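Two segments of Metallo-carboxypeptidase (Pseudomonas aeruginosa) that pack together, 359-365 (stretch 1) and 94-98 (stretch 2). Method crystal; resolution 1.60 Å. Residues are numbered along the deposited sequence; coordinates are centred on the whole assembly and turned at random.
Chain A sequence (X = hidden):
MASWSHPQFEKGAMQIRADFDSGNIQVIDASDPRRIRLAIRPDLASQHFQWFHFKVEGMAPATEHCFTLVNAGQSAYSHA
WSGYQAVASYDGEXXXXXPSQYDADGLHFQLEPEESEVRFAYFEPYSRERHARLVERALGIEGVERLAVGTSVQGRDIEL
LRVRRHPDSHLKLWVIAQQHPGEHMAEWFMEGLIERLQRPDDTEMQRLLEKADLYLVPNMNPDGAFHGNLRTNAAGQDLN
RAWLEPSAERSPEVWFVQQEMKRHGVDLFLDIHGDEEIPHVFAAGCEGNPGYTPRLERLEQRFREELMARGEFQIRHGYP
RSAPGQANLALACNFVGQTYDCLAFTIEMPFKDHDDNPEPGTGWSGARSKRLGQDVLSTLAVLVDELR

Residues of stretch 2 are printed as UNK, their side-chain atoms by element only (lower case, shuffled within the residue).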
# COMPACT_ATOMS: atom_id res chain seq x y z
N GLU A 359 -0.01 -0.48 19.44
CA GLU A 359 0.26 -1.92 19.47
C GLU A 359 1.73 -2.03 19.06
O GLU A 359 2.06 -2.59 18.01
CB GLU A 359 -0.67 -2.66 18.50
CG GLU A 359 -2.13 -2.66 18.97
CD GLU A 359 -3.11 -3.33 18.01
OE1 GLU A 359 -2.70 -4.21 17.22
OE2 GLU A 359 -4.30 -2.97 18.06
N PRO A 360 2.64 -1.47 19.89
CA PRO A 360 4.10 -1.44 19.71
C PRO A 360 4.80 -2.72 19.29
O PRO A 360 5.80 -2.68 18.58
CB PRO A 360 4.60 -0.94 21.06
CG PRO A 360 3.47 -0.13 21.59
CD PRO A 360 2.28 -0.98 21.23
N GLY A 361 4.29 -3.86 19.74
CA GLY A 361 4.91 -5.13 19.41
C GLY A 361 4.98 -5.38 17.91
O GLY A 361 5.92 -6.01 17.42
N THR A 362 3.98 -4.90 17.18
CA THR A 362 3.94 -5.10 15.74
C THR A 362 3.84 -3.80 14.96
O THR A 362 4.11 -3.78 13.76
CB THR A 362 2.71 -5.92 15.32
OG1 THR A 362 1.52 -5.19 15.68
CG2 THR A 362 2.70 -7.27 16.01
N GLY A 363 3.45 -2.72 15.64
CA GLY A 363 3.26 -1.46 14.94
C GLY A 363 2.15 -1.73 13.94
O GLY A 363 1.37 -2.67 14.14
N TRP A 364 2.04 -0.93 12.89
CA TRP A 364 1.01 -1.20 11.89
C TRP A 364 1.49 -2.48 11.20
O TRP A 364 2.70 -2.66 10.98
CB TRP A 364 0.88 -0.05 10.89
CG TRP A 364 -0.33 -0.18 10.01
CD1 TRP A 364 -0.34 -0.46 8.67
CD2 TRP A 364 -1.71 -0.10 10.41
NE1 TRP A 364 -1.64 -0.55 8.21
CE2 TRP A 364 -2.50 -0.34 9.26
CE3 TRP A 364 -2.35 0.15 11.63
CZ2 TRP A 364 -3.90 -0.33 9.29
CZ3 TRP A 364 -3.75 0.16 11.67
CH2 TRP A 364 -4.51 -0.08 10.50
N SER A 365 0.55 -3.35 10.85
CA SER A 365 0.87 -4.65 10.28
C SER A 365 0.01 -5.07 9.09
O SER A 365 -0.96 -4.41 8.73
CB SER A 365 0.67 -5.69 11.36
OG SER A 365 -0.70 -5.71 11.72
N UNK A 94 5.42 -14.53 11.22
CA UNK A 94 5.24 -13.70 12.40
C UNK A 94 6.25 -12.55 12.36
O UNK A 94 7.45 -12.78 12.44
c UNK A 94 5.48 -14.51 13.68
c UNK A 94 4.56 -15.71 13.86
c UNK A 94 5.00 -16.55 15.05
n UNK A 94 4.77 -15.89 16.33
n UNK A 94 4.91 -15.70 18.63
n UNK A 94 5.83 -17.52 17.57
c UNK A 94 5.17 -16.37 17.51
N UNK A 95 5.76 -11.33 12.21
CA UNK A 95 6.63 -10.16 12.16
C UNK A 95 6.54 -9.33 13.44
O UNK A 95 5.45 -9.10 13.97
c UNK A 95 8.96 -8.93 9.01
c UNK A 95 8.83 -10.73 6.82
n UNK A 95 6.65 -11.38 7.88
c UNK A 95 9.98 -8.99 8.06
c UNK A 95 7.81 -10.67 7.78
c UNK A 95 6.66 -9.98 9.64
c UNK A 95 9.91 -9.89 6.98
c UNK A 95 7.86 -9.78 8.88
c UNK A 95 5.96 -10.96 9.00
c UNK A 95 6.30 -9.31 10.93
N UNK A 96 7.70 -8.89 13.93
CA UNK A 96 7.77 -8.10 15.16
C UNK A 96 8.69 -6.90 15.04
O UNK A 96 9.66 -6.92 14.28
c UNK A 96 9.53 -9.72 16.04
c UNK A 96 10.75 -9.17 16.43
c UNK A 96 11.93 -11.09 15.57
c UNK A 96 9.52 -10.96 15.41
c UNK A 96 10.71 -11.65 15.17
c UNK A 96 8.24 -8.98 16.32
c UNK A 96 11.94 -9.85 16.19
N UNK A 97 8.39 -5.85 15.79
CA UNK A 97 9.20 -4.63 15.78
C UNK A 97 10.41 -4.79 16.70
O UNK A 97 10.34 -5.50 17.71
c UNK A 97 7.55 -2.39 14.06
n UNK A 97 5.22 -1.20 11.48
c UNK A 97 8.36 -3.44 16.23
c UNK A 97 7.15 -3.13 15.34
n UNK A 97 6.41 -2.23 13.17
c UNK A 97 6.30 -1.27 12.25
n UNK A 97 7.26 -0.37 12.11
N UNK A 98 11.51 -4.14 16.35
CA UNK A 98 12.73 -4.19 17.15
C UNK A 98 13.19 -2.78 17.51
O UNK A 98 12.94 -1.83 16.77
c UNK A 98 13.87 -4.92 16.39
c UNK A 98 14.12 -4.25 15.04
c UNK A 98 13.51 -6.39 16.20
O HOH W 1 8.22 -6.72 19.08

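Position 94 carries seven side-chain atoms: four carbons and three nitrogens. Three carbons run in a chain to a nitrogen, and that nitrogen leads to a carbon bearing two more nitrogens. This is a guanidinium group at the end of a long arm. The side chain is out of reach of stretch 1 and touches none of it. The residue is Arg 94. It is exposed and meets a crystal neighbour.

Position 95 has ten side-chain atoms, nine carbons and one nitrogen. One carbon leads into fused five- and six-membered rings, with the nitrogen in the smaller ring. That is an indole. The CA-to-CB bond points sideways and the end of the side chain leads away. The ring system therefore takes no part in the contact. The backbone does: the O atom of position 95 lies 3.9 Å from Thr 362 CG2, a van der Waals approach to a methyl group. The residue is Trp 95.

Position 96 shows seven side-chain atoms, all carbon: one carbon, then a six-membered ring. No heteroatom is present, and nothing extends from the far end of the ring. The ring also leads away from stretch 1. The backbone comes close, with the CA atoms of position 96 and Thr 362 4.9 Å apart. The CA of position 96 lies 3.6 Å from Gly 361 O in a CA-H...O contact, with an angle of 128° at the hydrogen. The residue is Phe 96.

Position 97 again has four carbons and three nitrogens in the side chain, three carbons before the first nitrogen and a branched carbon at the end. Its CA-to-CB bond points toward stretch 1, and unlike 94 this side chain makes contact. Its chain nitrogen is 2.8 Å from Thr 362 O, and one terminal nitrogen is 3.0 Å from Trp 364 O. The residue is Arg 97. Both are hydrogen bonds, donated by NE to Thr 362 O and by NH2 to Trp 364 O. The two carbonyls sit at the edge of the guanidinium, near its plane, where its N-H groups point. The backbone adds a third bond, from Arg 97 N to Gly 361 O, 3.0 Å long and nearly straight at 175°.

Position 98 has three side-chain carbons, one carrying the other two. This branched, purely aliphatic group is Val 98. It is buried, its CA-to-CB bond points away from stretch 1, and it makes no contact.

The contact centres on Arg 97, which has 92 Å² covered by stretch 1. All three direct hydrogen bonds come from this residue, and all three acceptors are backbone carbonyls. Stretch 1 makes a turn that begins at Glu 359, whose O accepts from Thr 362 N at 3.1 Å. Glu 359 O also accepts from Gly 363 N at 2.8 Å. Gly 363 has positive phi and lies close to the arginine: an ideal CB there would fall 2.5 Å from Arg 97 NE, a clash. Water 1 adds a bridge, donating to Arg 97 O at 2.8 Å and to Gly 361 O at 2.9 Å.

Stretch 2 (94-98) RWFRV
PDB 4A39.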